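Local coordinates for protein N-acetylneuraminate lyase (Fusobacterium nucleatum subsp. nucleatum ATCC 25586, PDB 5ZKA) that belongs to the dihydrodipicolinate synthetase family of TIM-barrel proteins, at residues Thr70-Ile81 with Glu104-Tyr114; Thr267-Glu275 with Lys298-Lys306. All coordinates share one frame; numbering follows the deposited sequence.

Contact 1: residues Thr70-Ile81 with Glu104-Tyr114; sequences TEEKKRVFEIAI and ELGKYVTKLGY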
loop_
_atom_site.group_PDB
_atom_site.type_symbol
_atom_site.label_atom_id
_atom_site.label_comp_id
_atom_site.label_asym_id
_atom_site.label_seq_id
_atom_site.Cartn_x
_atom_site.Cartn_y
_atom_site.Cartn_z
ATOM N N THR A 70 -15.854 -31.490 -0.357
ATOM C CA THR A 70 -16.635 -31.034 -1.502
ATOM C C THR A 70 -18.127 -31.025 -1.185
ATOM O O THR A 70 -18.830 -30.062 -1.506
ATOM C CB THR A 70 -16.350 -31.925 -2.714
ATOM O OG1 THR A 70 -14.938 -31.930 -2.982
ATOM C CG2 THR A 70 -17.085 -31.404 -3.933
ATOM N N GLU A 71 -18.626 -32.084 -0.546
ATOM C CA GLU A 71 -20.051 -32.123 -0.212
ATOM C C GLU A 71 -20.401 -31.047 0.802
ATOM O O GLU A 71 -21.476 -30.442 0.728
ATOM C CB GLU A 71 -20.442 -33.503 0.318
ATOM C CG GLU A 71 -20.498 -34.585 -0.760
ATOM C CD GLU A 71 -21.306 -34.170 -1.988
ATOM O OE1 GLU A 71 -22.551 -34.274 -1.945
ATOM O OE2 GLU A 71 -20.694 -33.751 -3.000
ATOM N N GLU A 72 -19.502 -30.787 1.746
ATOM C CA GLU A 72 -19.748 -29.734 2.716
ATOM C C GLU A 72 -19.757 -28.366 2.046
ATOM O O GLU A 72 -20.587 -27.512 2.385
ATOM C CB GLU A 72 -18.710 -29.825 3.837
ATOM C CG GLU A 72 -19.043 -30.951 4.816
ATOM C CD GLU A 72 -17.920 -31.307 5.778
ATOM O OE1 GLU A 72 -16.739 -31.042 5.468
ATOM O OE2 GLU A 72 -18.232 -31.856 6.862
ATOM N N LYS A 73 -18.864 -28.148 1.067
ATOM C CA LYS A 73 -18.913 -26.903 0.303
ATOM C C LYS A 73 -20.261 -26.739 -0.387
ATOM O O LYS A 73 -20.852 -25.650 -0.370
ATOM C CB LYS A 73 -17.793 -26.860 -0.735
ATOM C CG LYS A 73 -16.393 -26.741 -0.153
ATOM C CD LYS A 73 -15.352 -27.105 -1.230
ATOM C CE LYS A 73 -13.935 -27.168 -0.674
ATOM N NZ LYS A 73 -12.924 -27.344 -1.785
ATOM N N LYS A 74 -20.764 -27.814 -1.002
ATOM C CA LYS A 74 -22.046 -27.737 -1.699
ATOM C C LYS A 74 -23.177 -27.356 -0.747
ATOM O O LYS A 74 -24.054 -26.555 -1.096
ATOM C CB LYS A 74 -22.342 -29.072 -2.388
ATOM C CG LYS A 74 -21.401 -29.415 -3.543
ATOM C CD LYS A 74 -21.728 -30.804 -4.122
ATOM C CE LYS A 74 -20.938 -31.099 -5.383
ATOM N NZ LYS A 74 -21.252 -32.467 -5.908
ATOM N N ARG A 75 -23.180 -27.924 0.460
ATOM C CA ARG A 75 -24.259 -27.634 1.398
ATOM C C ARG A 75 -24.225 -26.175 1.848
ATOM O O ARG A 75 -25.277 -25.546 2.019
ATOM C CB ARG A 75 -24.176 -28.571 2.603
ATOM C CG ARG A 75 -25.343 -28.412 3.577
ATOM C CD ARG A 75 -26.629 -29.050 3.034
ATOM N NE ARG A 75 -27.816 -28.667 3.806
ATOM C CZ ARG A 75 -28.889 -28.069 3.291
ATOM N NH1 ARG A 75 -28.939 -27.790 1.993
ATOM N NH2 ARG A 75 -29.920 -27.747 4.068
ATOM N N VAL A 76 -23.027 -25.616 2.043
ATOM C CA VAL A 76 -22.913 -24.190 2.359
ATOM C C VAL A 76 -23.518 -23.350 1.240
ATOM O O VAL A 76 -24.284 -22.411 1.489
ATOM C CB VAL A 76 -21.443 -23.811 2.610
ATOM C CG1 VAL A 76 -21.272 -22.288 2.635
ATOM C CG2 VAL A 76 -20.956 -24.435 3.909
ATOM N N PHE A 77 -23.186 -23.678 -0.012
ATOM C CA PHE A 77 -23.726 -22.928 -1.144
ATOM C C PHE A 77 -25.244 -23.030 -1.205
ATOM O O PHE A 77 -25.924 -22.049 -1.536
ATOM C CB PHE A 77 -23.129 -23.428 -2.461
ATOM C CG PHE A 77 -21.690 -23.038 -2.683
ATOM C CD1 PHE A 77 -21.292 -21.706 -2.654
ATOM C CD2 PHE A 77 -20.744 -24.003 -2.977
ATOM C CE1 PHE A 77 -19.966 -21.355 -2.870
ATOM C CE2 PHE A 77 -19.409 -23.653 -3.211
ATOM C CZ PHE A 77 -19.023 -22.330 -3.156
ATOM N N GLU A 78 -25.795 -24.219 -0.927
ATOM C CA GLU A 78 -27.254 -24.387 -0.945
ATOM C C GLU A 78 -27.936 -23.490 0.077
ATOM O O GLU A 78 -28.926 -22.812 -0.226
ATOM C CB GLU A 78 -27.652 -25.832 -0.644
ATOM C CG GLU A 78 -27.079 -26.891 -1.503
ATOM C CD GLU A 78 -27.446 -28.269 -0.988
ATOM O OE1 GLU A 78 -28.496 -28.392 -0.311
ATOM O OE2 GLU A 78 -26.676 -29.223 -1.246
ATOM N N ILE A 79 -27.469 -23.546 1.321
ATOM C CA ILE A 79 -28.090 -22.774 2.391
ATOM C C ILE A 79 -27.971 -21.281 2.107
ATOM O O ILE A 79 -28.942 -20.528 2.237
ATOM C CB ILE A 79 -27.461 -23.151 3.745
ATOM C CG1 ILE A 79 -27.784 -24.614 4.070
ATOM C CG2 ILE A 79 -27.946 -22.221 4.870
ATOM C CD1 ILE A 79 -26.819 -25.241 5.059
ATOM N N ALA A 80 -26.783 -20.838 1.681
ATOM C CA ALA A 80 -26.552 -19.405 1.516
ATOM C C ALA A 80 -27.541 -18.791 0.531
ATOM O O ALA A 80 -28.167 -17.766 0.827
ATOM C CB ALA A 80 -25.109 -19.145 1.072
ATOM N N ILE A 81 -27.714 -19.410 -0.644
ATOM C CA ILE A 81 -28.622 -18.812 -1.621
ATOM C C ILE A 81 -30.084 -19.033 -1.227
ATOM O O ILE A 81 -30.957 -18.225 -1.576
ATOM C CB ILE A 81 -28.310 -19.332 -3.036
ATOM C CG1 ILE A 81 -29.009 -18.463 -4.086
ATOM C CG2 ILE A 81 -28.689 -20.800 -3.193
ATOM C CD1 ILE A 81 -28.479 -18.668 -5.484
ATOM N N GLU A 104 -16.823 -28.941 -11.164
ATOM C CA GLU A 104 -17.992 -29.562 -10.550
ATOM C C GLU A 104 -18.732 -28.576 -9.651
ATOM O O GLU A 104 -19.961 -28.443 -9.727
ATOM C CB GLU A 104 -17.558 -30.790 -9.752
ATOM C CG GLU A 104 -18.692 -31.482 -9.011
ATOM C CD GLU A 104 -18.210 -32.651 -8.176
ATOM O OE1 GLU A 104 -17.168 -33.244 -8.528
ATOM O OE2 GLU A 104 -18.872 -32.984 -7.171
ATOM N N LEU A 105 -17.999 -27.896 -8.772
ATOM C CA LEU A 105 -18.624 -26.911 -7.890
ATOM C C LEU A 105 -19.181 -25.733 -8.680
ATOM O O LEU A 105 -20.242 -25.193 -8.341
ATOM C CB LEU A 105 -17.611 -26.423 -6.858
ATOM C CG LEU A 105 -17.178 -27.381 -5.749
ATOM C CD1 LEU A 105 -15.954 -26.781 -5.048
ATOM C CD2 LEU A 105 -18.296 -27.584 -4.751
ATOM N N GLY A 106 -18.467 -25.303 -9.721
ATOM C CA GLY A 106 -18.945 -24.189 -10.525
ATOM C C GLY A 106 -20.239 -24.506 -11.250
ATOM O O GLY A 106 -21.151 -23.677 -11.312
ATOM N N LYS A 107 -20.348 -25.716 -11.799
ATOM C CA LYS A 107 -21.610 -26.110 -12.417
ATOM C C LYS A 107 -22.723 -26.194 -11.380
ATOM O O LYS A 107 -23.865 -25.785 -11.638
ATOM C CB LYS A 107 -21.450 -27.453 -13.133
ATOM C CG LYS A 107 -20.513 -27.417 -14.336
ATOM C CD LYS A 107 -20.572 -28.733 -15.115
ATOM C CE LYS A 107 -19.628 -28.715 -16.313
ATOM N NZ LYS A 107 -19.303 -30.088 -16.818
ATOM N N TYR A 108 -22.404 -26.716 -10.195
ATOM C CA TYR A 108 -23.424 -26.916 -9.174
ATOM C C TYR A 108 -23.984 -25.586 -8.677
ATOM O O TYR A 108 -25.205 -25.427 -8.550
ATOM C CB TYR A 108 -22.840 -27.730 -8.022
ATOM C CG TYR A 108 -23.813 -27.988 -6.900
ATOM C CD1 TYR A 108 -24.721 -29.035 -6.976
ATOM C CD2 TYR A 108 -23.815 -27.193 -5.760
ATOM C CE1 TYR A 108 -25.609 -29.279 -5.952
ATOM C CE2 TYR A 108 -24.695 -27.434 -4.733
ATOM C CZ TYR A 108 -25.588 -28.473 -4.835
ATOM O OH TYR A 108 -26.468 -28.714 -3.814
ATOM N N VAL A 109 -23.114 -24.608 -8.399
ATOM C CA VAL A 109 -23.638 -23.341 -7.902
ATOM C C VAL A 109 -24.299 -22.548 -9.021
ATOM O O VAL A 109 -25.242 -21.785 -8.775
ATOM C CB VAL A 109 -22.543 -22.527 -7.194
ATOM C CG1 VAL A 109 -21.930 -23.360 -6.088
ATOM C CG2 VAL A 109 -21.467 -22.054 -8.172
ATOM N N THR A 110 -23.844 -22.719 -10.261
ATOM C CA THR A 110 -24.537 -22.080 -11.373
ATOM C C THR A 110 -25.969 -22.590 -11.479
ATOM O O THR A 110 -26.903 -21.801 -11.666
ATOM C CB THR A 110 -23.754 -22.307 -12.668
ATOM O OG1 THR A 110 -22.458 -21.710 -12.535
ATOM C CG2 THR A 110 -24.461 -21.683 -13.848
ATOM N N LYS A 111 -26.165 -23.903 -11.299
ATOM C CA LYS A 111 -27.507 -24.479 -11.318
ATOM C C LYS A 111 -28.351 -23.973 -10.152
ATOM O O LYS A 111 -29.570 -23.807 -10.288
ATOM C CB LYS A 111 -27.414 -26.010 -11.303
ATOM C CG LYS A 111 -28.762 -26.736 -11.341
ATOM C CD LYS A 111 -28.581 -28.248 -11.334
ATOM C CE LYS A 111 -29.921 -28.987 -11.426
ATOM N NZ LYS A 111 -30.632 -29.059 -10.117
ATOM N N LEU A 112 -27.727 -23.735 -8.992
ATOM C CA LEU A 112 -28.445 -23.185 -7.842
ATOM C C LEU A 112 -28.912 -21.757 -8.086
ATOM O O LEU A 112 -29.865 -21.313 -7.445
ATOM C CB LEU A 112 -27.564 -23.221 -6.585
ATOM C CG LEU A 112 -27.288 -24.553 -5.876
ATOM C CD1 LEU A 112 -26.366 -24.333 -4.692
ATOM C CD2 LEU A 112 -28.558 -25.272 -5.428
ATOM N N GLY A 113 -28.257 -21.024 -8.979
ATOM C CA GLY A 113 -28.690 -19.675 -9.286
ATOM C C GLY A 113 -27.669 -18.595 -8.988
ATOM O O GLY A 113 -27.969 -17.404 -9.117
ATOM N N TYR A 114 -26.465 -18.982 -8.580
ATOM C CA TYR A 114 -25.396 -18.004 -8.434
ATOM C C TYR A 114 -25.027 -17.449 -9.802
ATOM O O TYR A 114 -24.915 -18.190 -10.782
ATOM C CB TYR A 114 -24.165 -18.627 -7.779
ATOM C CG TYR A 114 -24.275 -18.903 -6.292
ATOM C CD1 TYR A 114 -24.922 -20.046 -5.824
ATOM C CD2 TYR A 114 -23.700 -18.040 -5.357
ATOM C CE1 TYR A 114 -25.017 -20.315 -4.472
ATOM C CE2 TYR A 114 -23.779 -18.306 -4.000
ATOM C CZ TYR A 114 -24.439 -19.445 -3.562
ATOM O OH TYR A 114 -24.518 -19.720 -2.213
#
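F77 lies at the apolar centre, with V109 CG1 over one face of its ring, 3.6 Å from the F77 ring centroid. The edge of the same ring meets the face of Y114 in a T-shaped pair, planes at 80°. L105 is a knob in the hole formed by T70, K73, K74 and F77. At the C-terminal end I81 CD1 lies over the Y114 face. G113 leaves the helix in a Schellman motif. Just after it, Y114 OH donates to F77 O (2.8 Å), in the carbonyl plane and on a lone pair. Farther out, the aliphatic part of K74 crosses the Y108 ring, with CG over its face. Y108 CG is anti to the backbone N (chi1 180°), which sends the ring across to E78. Y108 OH donates to E78 OE2 (2.6 Å) from above the carboxylate plane. At the polar edge the extended K74 chain brings NZ to E104 OE2 (2.7 Å), on its anti lone pair, and, weakly, to E71 OE2 of its own helix. The two helices run nearly parallel, as neighbours in the outer layer of a TIM barrel. F77 and Y114 reach inward to strands 55-58 and 89-93, while A80 also touches helix 37-49.

Contact 2: residues Thr267-Glu275 with Lys298-Lys306; sequences TIKEILKLE and KELHKKFLK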
loop_
_atom_site.group_PDB
_atom_site.type_symbol
_atom_site.label_atom_id
_atom_site.label_comp_id
_atom_site.label_asym_id
_atom_site.label_seq_id
_atom_site.Cartn_x
_atom_site.Cartn_y
_atom_site.Cartn_z
ATOM N N THR A 267 -12.063 -14.624 16.866
ATOM C CA THR A 267 -12.565 -13.387 17.469
ATOM C C THR A 267 -13.799 -12.875 16.740
ATOM O O THR A 267 -14.755 -12.422 17.380
ATOM C CB THR A 267 -11.458 -12.328 17.485
ATOM O OG1 THR A 267 -10.405 -12.789 18.341
ATOM C CG2 THR A 267 -11.971 -10.982 18.028
ATOM N N ILE A 268 -13.813 -12.963 15.405
ATOM C CA ILE A 268 -15.024 -12.602 14.667
ATOM C C ILE A 268 -16.188 -13.485 15.104
ATOM O O ILE A 268 -17.297 -12.998 15.370
ATOM C CB ILE A 268 -14.781 -12.682 13.146
ATOM C CG1 ILE A 268 -13.721 -11.645 12.730
ATOM C CG2 ILE A 268 -16.106 -12.480 12.379
ATOM C CD1 ILE A 268 -13.253 -11.757 11.295
ATOM N N LYS A 269 -15.947 -14.797 15.217
ATOM C CA LYS A 269 -17.018 -15.691 15.657
ATOM C C LYS A 269 -17.441 -15.387 17.089
ATOM O O LYS A 269 -18.637 -15.448 17.415
ATOM C CB LYS A 269 -16.584 -17.149 15.513
ATOM C CG LYS A 269 -16.479 -17.580 14.066
ATOM C CD LYS A 269 -16.481 -19.090 13.922
ATOM C CE LYS A 269 -16.424 -19.494 12.451
ATOM N NZ LYS A 269 -16.190 -20.954 12.271
ATOM N N GLU A 270 -16.483 -15.041 17.960
ATOM C CA GLU A 270 -16.845 -14.719 19.339
ATOM C C GLU A 270 -17.666 -13.435 19.415
ATOM O O GLU A 270 -18.620 -13.351 20.195
ATOM C CB GLU A 270 -15.591 -14.607 20.209
ATOM C CG GLU A 270 -15.872 -14.366 21.700
ATOM C CD GLU A 270 -16.565 -15.542 22.395
ATOM O OE1 GLU A 270 -16.644 -16.648 21.813
ATOM O OE2 GLU A 270 -17.023 -15.352 23.540
ATOM N N ILE A 271 -17.314 -12.423 18.618
ATOM C CA ILE A 271 -18.080 -11.180 18.625
ATOM C C ILE A 271 -19.478 -11.406 18.059
ATOM O O ILE A 271 -20.459 -10.820 18.534
ATOM C CB ILE A 271 -17.313 -10.091 17.851
ATOM C CG1 ILE A 271 -16.048 -9.716 18.628
ATOM C CG2 ILE A 271 -18.194 -8.859 17.638
ATOM C CD1 ILE A 271 -15.160 -8.682 17.951
ATOM N N LEU A 272 -19.595 -12.250 17.028
ATOM C CA LEU A 272 -20.919 -12.598 16.530
ATOM C C LEU A 272 -21.756 -13.213 17.641
ATOM O O LEU A 272 -22.941 -12.895 17.777
ATOM C CB LEU A 272 -20.799 -13.543 15.332
ATOM C CG LEU A 272 -20.445 -12.877 13.989
ATOM C CD1 LEU A 272 -20.014 -13.897 12.927
ATOM C CD2 LEU A 272 -21.622 -12.053 13.475
ATOM N N LYS A 273 -21.153 -14.074 18.467
ATOM C CA LYS A 273 -21.919 -14.657 19.565
ATOM C C LYS A 273 -22.340 -13.585 20.562
ATOM O O LYS A 273 -23.474 -13.600 21.049
ATOM C CB LYS A 273 -21.120 -15.762 20.256
ATOM C CG LYS A 273 -20.752 -16.916 19.333
ATOM C CD LYS A 273 -20.111 -18.072 20.079
ATOM C CE LYS A 273 -19.405 -19.013 19.097
ATOM N NZ LYS A 273 -18.580 -20.018 19.820
ATOM N N LEU A 274 -21.455 -12.625 20.852
ATOM C CA LEU A 274 -21.837 -11.503 21.705
ATOM C C LEU A 274 -22.947 -10.663 21.081
ATOM O O LEU A 274 -23.664 -9.969 21.805
ATOM C CB LEU A 274 -20.623 -10.616 22.005
ATOM C CG LEU A 274 -19.521 -11.195 22.897
ATOM C CD1 LEU A 274 -18.275 -10.334 22.823
ATOM C CD2 LEU A 274 -19.994 -11.317 24.346
ATOM N N GLU A 275 -23.103 -10.706 19.760
ATOM C CA GLU A 275 -24.204 -10.036 19.081
ATOM C C GLU A 275 -25.417 -10.934 18.916
ATOM O O GLU A 275 -26.358 -10.566 18.199
ATOM C CB GLU A 275 -23.752 -9.510 17.718
ATOM C CG GLU A 275 -22.855 -8.303 17.835
ATOM C CD GLU A 275 -23.637 -7.026 18.072
ATOM O OE1 GLU A 275 -24.473 -6.676 17.216
ATOM O OE2 GLU A 275 -23.432 -6.386 19.125
ATOM N N LYS A 298 -14.669 -9.718 24.357
ATOM C CA LYS A 298 -15.742 -8.992 25.025
ATOM C C LYS A 298 -15.396 -7.516 25.148
ATOM O O LYS A 298 -16.273 -6.654 25.020
ATOM C CB LYS A 298 -16.015 -9.612 26.394
ATOM C CG LYS A 298 -17.093 -8.899 27.201
ATOM C CD LYS A 298 -17.417 -9.661 28.476
ATOM C CE LYS A 298 -18.221 -8.795 29.452
ATOM N NZ LYS A 298 -18.571 -9.520 30.716
ATOM N N GLU A 299 -14.109 -7.203 25.347
ATOM C CA GLU A 299 -13.714 -5.803 25.484
ATOM C C GLU A 299 -13.738 -5.086 24.142
ATOM O O GLU A 299 -14.147 -3.919 24.077
ATOM C CB GLU A 299 -12.331 -5.695 26.128
ATOM C CG GLU A 299 -12.321 -6.028 27.617
ATOM C CD GLU A 299 -13.335 -5.212 28.410
ATOM O OE1 GLU A 299 -13.197 -3.971 28.462
ATOM O OE2 GLU A 299 -14.275 -5.811 28.978
ATOM N N LEU A 300 -13.300 -5.769 23.069
ATOM C CA LEU A 300 -13.405 -5.208 21.721
ATOM C C LEU A 300 -14.858 -4.931 21.356
ATOM O O LEU A 300 -15.178 -3.888 20.769
ATOM C CB LEU A 300 -12.799 -6.164 20.688
ATOM C CG LEU A 300 -11.292 -6.412 20.730
ATOM C CD1 LEU A 300 -10.902 -7.511 19.735
ATOM C CD2 LEU A 300 -10.533 -5.130 20.430
ATOM N N HIS A 301 -15.749 -5.872 21.661
ATOM C CA HIS A 301 -17.167 -5.655 21.404
ATOM C C HIS A 301 -17.687 -4.445 22.183
ATOM O O HIS A 301 -18.340 -3.560 21.615
ATOM C CB HIS A 301 -17.942 -6.925 21.753
ATOM C CG HIS A 301 -19.416 -6.826 21.517
ATOM N ND1 HIS A 301 -20.325 -6.694 22.544
ATOM C CD2 HIS A 301 -20.142 -6.839 20.373
ATOM C CE1 HIS A 301 -21.547 -6.634 22.045
ATOM N NE2 HIS A 301 -21.463 -6.711 20.730
ATOM N N LYS A 302 -17.383 -4.376 23.484
ATOM C CA LYS A 302 -17.866 -3.261 24.299
ATOM C C LYS A 302 -17.326 -1.918 23.806
ATOM O O LYS A 302 -18.033 -0.906 23.849
ATOM C CB LYS A 302 -17.493 -3.484 25.766
ATOM C CG LYS A 302 -18.486 -4.358 26.519
ATOM C CD LYS A 302 -17.858 -5.030 27.736
ATOM C CE LYS A 302 -17.204 -4.024 28.672
ATOM N NZ LYS A 302 -16.797 -4.659 29.963
ATOM N N LYS A 303 -16.084 -1.888 23.324
ATOM C CA LYS A 303 -15.488 -0.609 22.942
ATOM C C LYS A 303 -15.892 -0.174 21.537
ATOM O O LYS A 303 -16.053 1.024 21.283
ATOM C CB LYS A 303 -13.961 -0.694 23.038
ATOM C CG LYS A 303 -13.224 0.572 22.592
ATOM C CD LYS A 303 -11.777 0.558 23.061
ATOM C CE LYS A 303 -11.013 1.794 22.579
ATOM N NZ LYS A 303 -11.752 3.061 22.863
ATOM N N PHE A 304 -16.043 -1.118 20.603
ATOM C CA PHE A 304 -16.164 -0.769 19.189
ATOM C C PHE A 304 -17.526 -1.064 18.571
ATOM O O PHE A 304 -17.862 -0.442 17.558
ATOM C CB PHE A 304 -15.069 -1.480 18.368
ATOM C CG PHE A 304 -13.675 -0.997 18.686
ATOM C CD1 PHE A 304 -13.268 0.278 18.313
ATOM C CD2 PHE A 304 -12.798 -1.785 19.405
ATOM C CE1 PHE A 304 -12.002 0.736 18.624
ATOM C CE2 PHE A 304 -11.518 -1.337 19.706
ATOM C CZ PHE A 304 -11.123 -0.075 19.320
ATOM N N LEU A 305 -18.337 -1.953 19.162
ATOM C CA LEU A 305 -19.474 -2.486 18.416
ATOM C C LEU A 305 -20.773 -2.585 19.195
ATOM O O LEU A 305 -21.789 -2.939 18.591
ATOM C CB LEU A 305 -19.140 -3.883 17.862
ATOM C CG LEU A 305 -18.023 -3.918 16.819
ATOM C CD1 LEU A 305 -17.587 -5.355 16.521
ATOM C CD2 LEU A 305 -18.470 -3.225 15.538
ATOM N N LYS A 306 -20.791 -2.294 20.488
ATOM C CA LYS A 306 -22.007 -2.477 21.272
ATOM C C LYS A 306 -22.741 -1.151 21.427
ATOM O O LYS A 306 -22.110 -0.101 21.546
ATOM C CB LYS A 306 -21.673 -3.078 22.637
ATOM C CG LYS A 306 -22.885 -3.562 23.415
ATOM C CD LYS A 306 -22.539 -3.735 24.880
ATOM C CE LYS A 306 -23.722 -4.262 25.674
ATOM N NZ LYS A 306 -23.882 -5.732 25.505
#
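H301 reaches across to L274 and E275 at the C-terminal end of helix 264-274. With CG anti to the backbone N, the H301 imidazole extends away from its own helix and lies against L274 and E275. L274 CB sits over the centre of one ring face, 3.9 Å from the H301 ring centroid and almost on the ring normal. K306 CA lies over the opposite face, nearer the rim. L274 of the other segment and K306 of its own thus cover the two faces.

The ring edge is held by E275. H301 NE2 donates to E275 OE2 (2.6 Å). The bond is nearly straight, 171° at the hydrogen. The acceptor lies close to the ring plane, and the bond uses the anti lone pair of OE2. The glutamate chain is bent at chi2, which folds the carboxylate back to the imidazole; its plane is 53° from that of the ring. The other oxygen, OE1, is bonded to Y46. The two bonds hold the carboxylate at both oxygens, and its charge may favour a protonated H301.

L274 also sends CD1 past the ring to H301 CB (3.6 Å) and to the backbone of K298. On the flank, I271 CG2 meets L305 CD1 (3.7 Å), with the two side chains at about a right angle. T267 CG2 touches L300 CD1 (4.0 Å) at the start of the contact.

The axes of helix segments 267-274 and 298-304 cross at 61°. The pair belongs to the helices that follow the barrel in this family, with helix 264-274 packed against the last helix, 291-304. I271 and L305 both continue onto helix 223-237, and T267 rests on helix 242-262.

From the N terminus, the chain passes strand 20-24, helix 37-49 and strand 55-58. Contact 1 then closes a loop of 22 residues, from 70-81 through strand 89-93 to 104-114. This is an alpha-beta-alpha unit of the barrel, with the strand between two successive outer helices. The chain continues through the remaining strands, ending at 217-220, and then helices 223-237 and 242-262 before contact 2 opens. Contact 2 closes another 22-residue loop, which has no strand. The loops follow in series and neither nest nor cross. The centres of contacts 1 and 2 are about 30 Å apart. Contact 1 belongs to the barrel wall; contact 2 ties the last helix, 291-304, to helix 264-274.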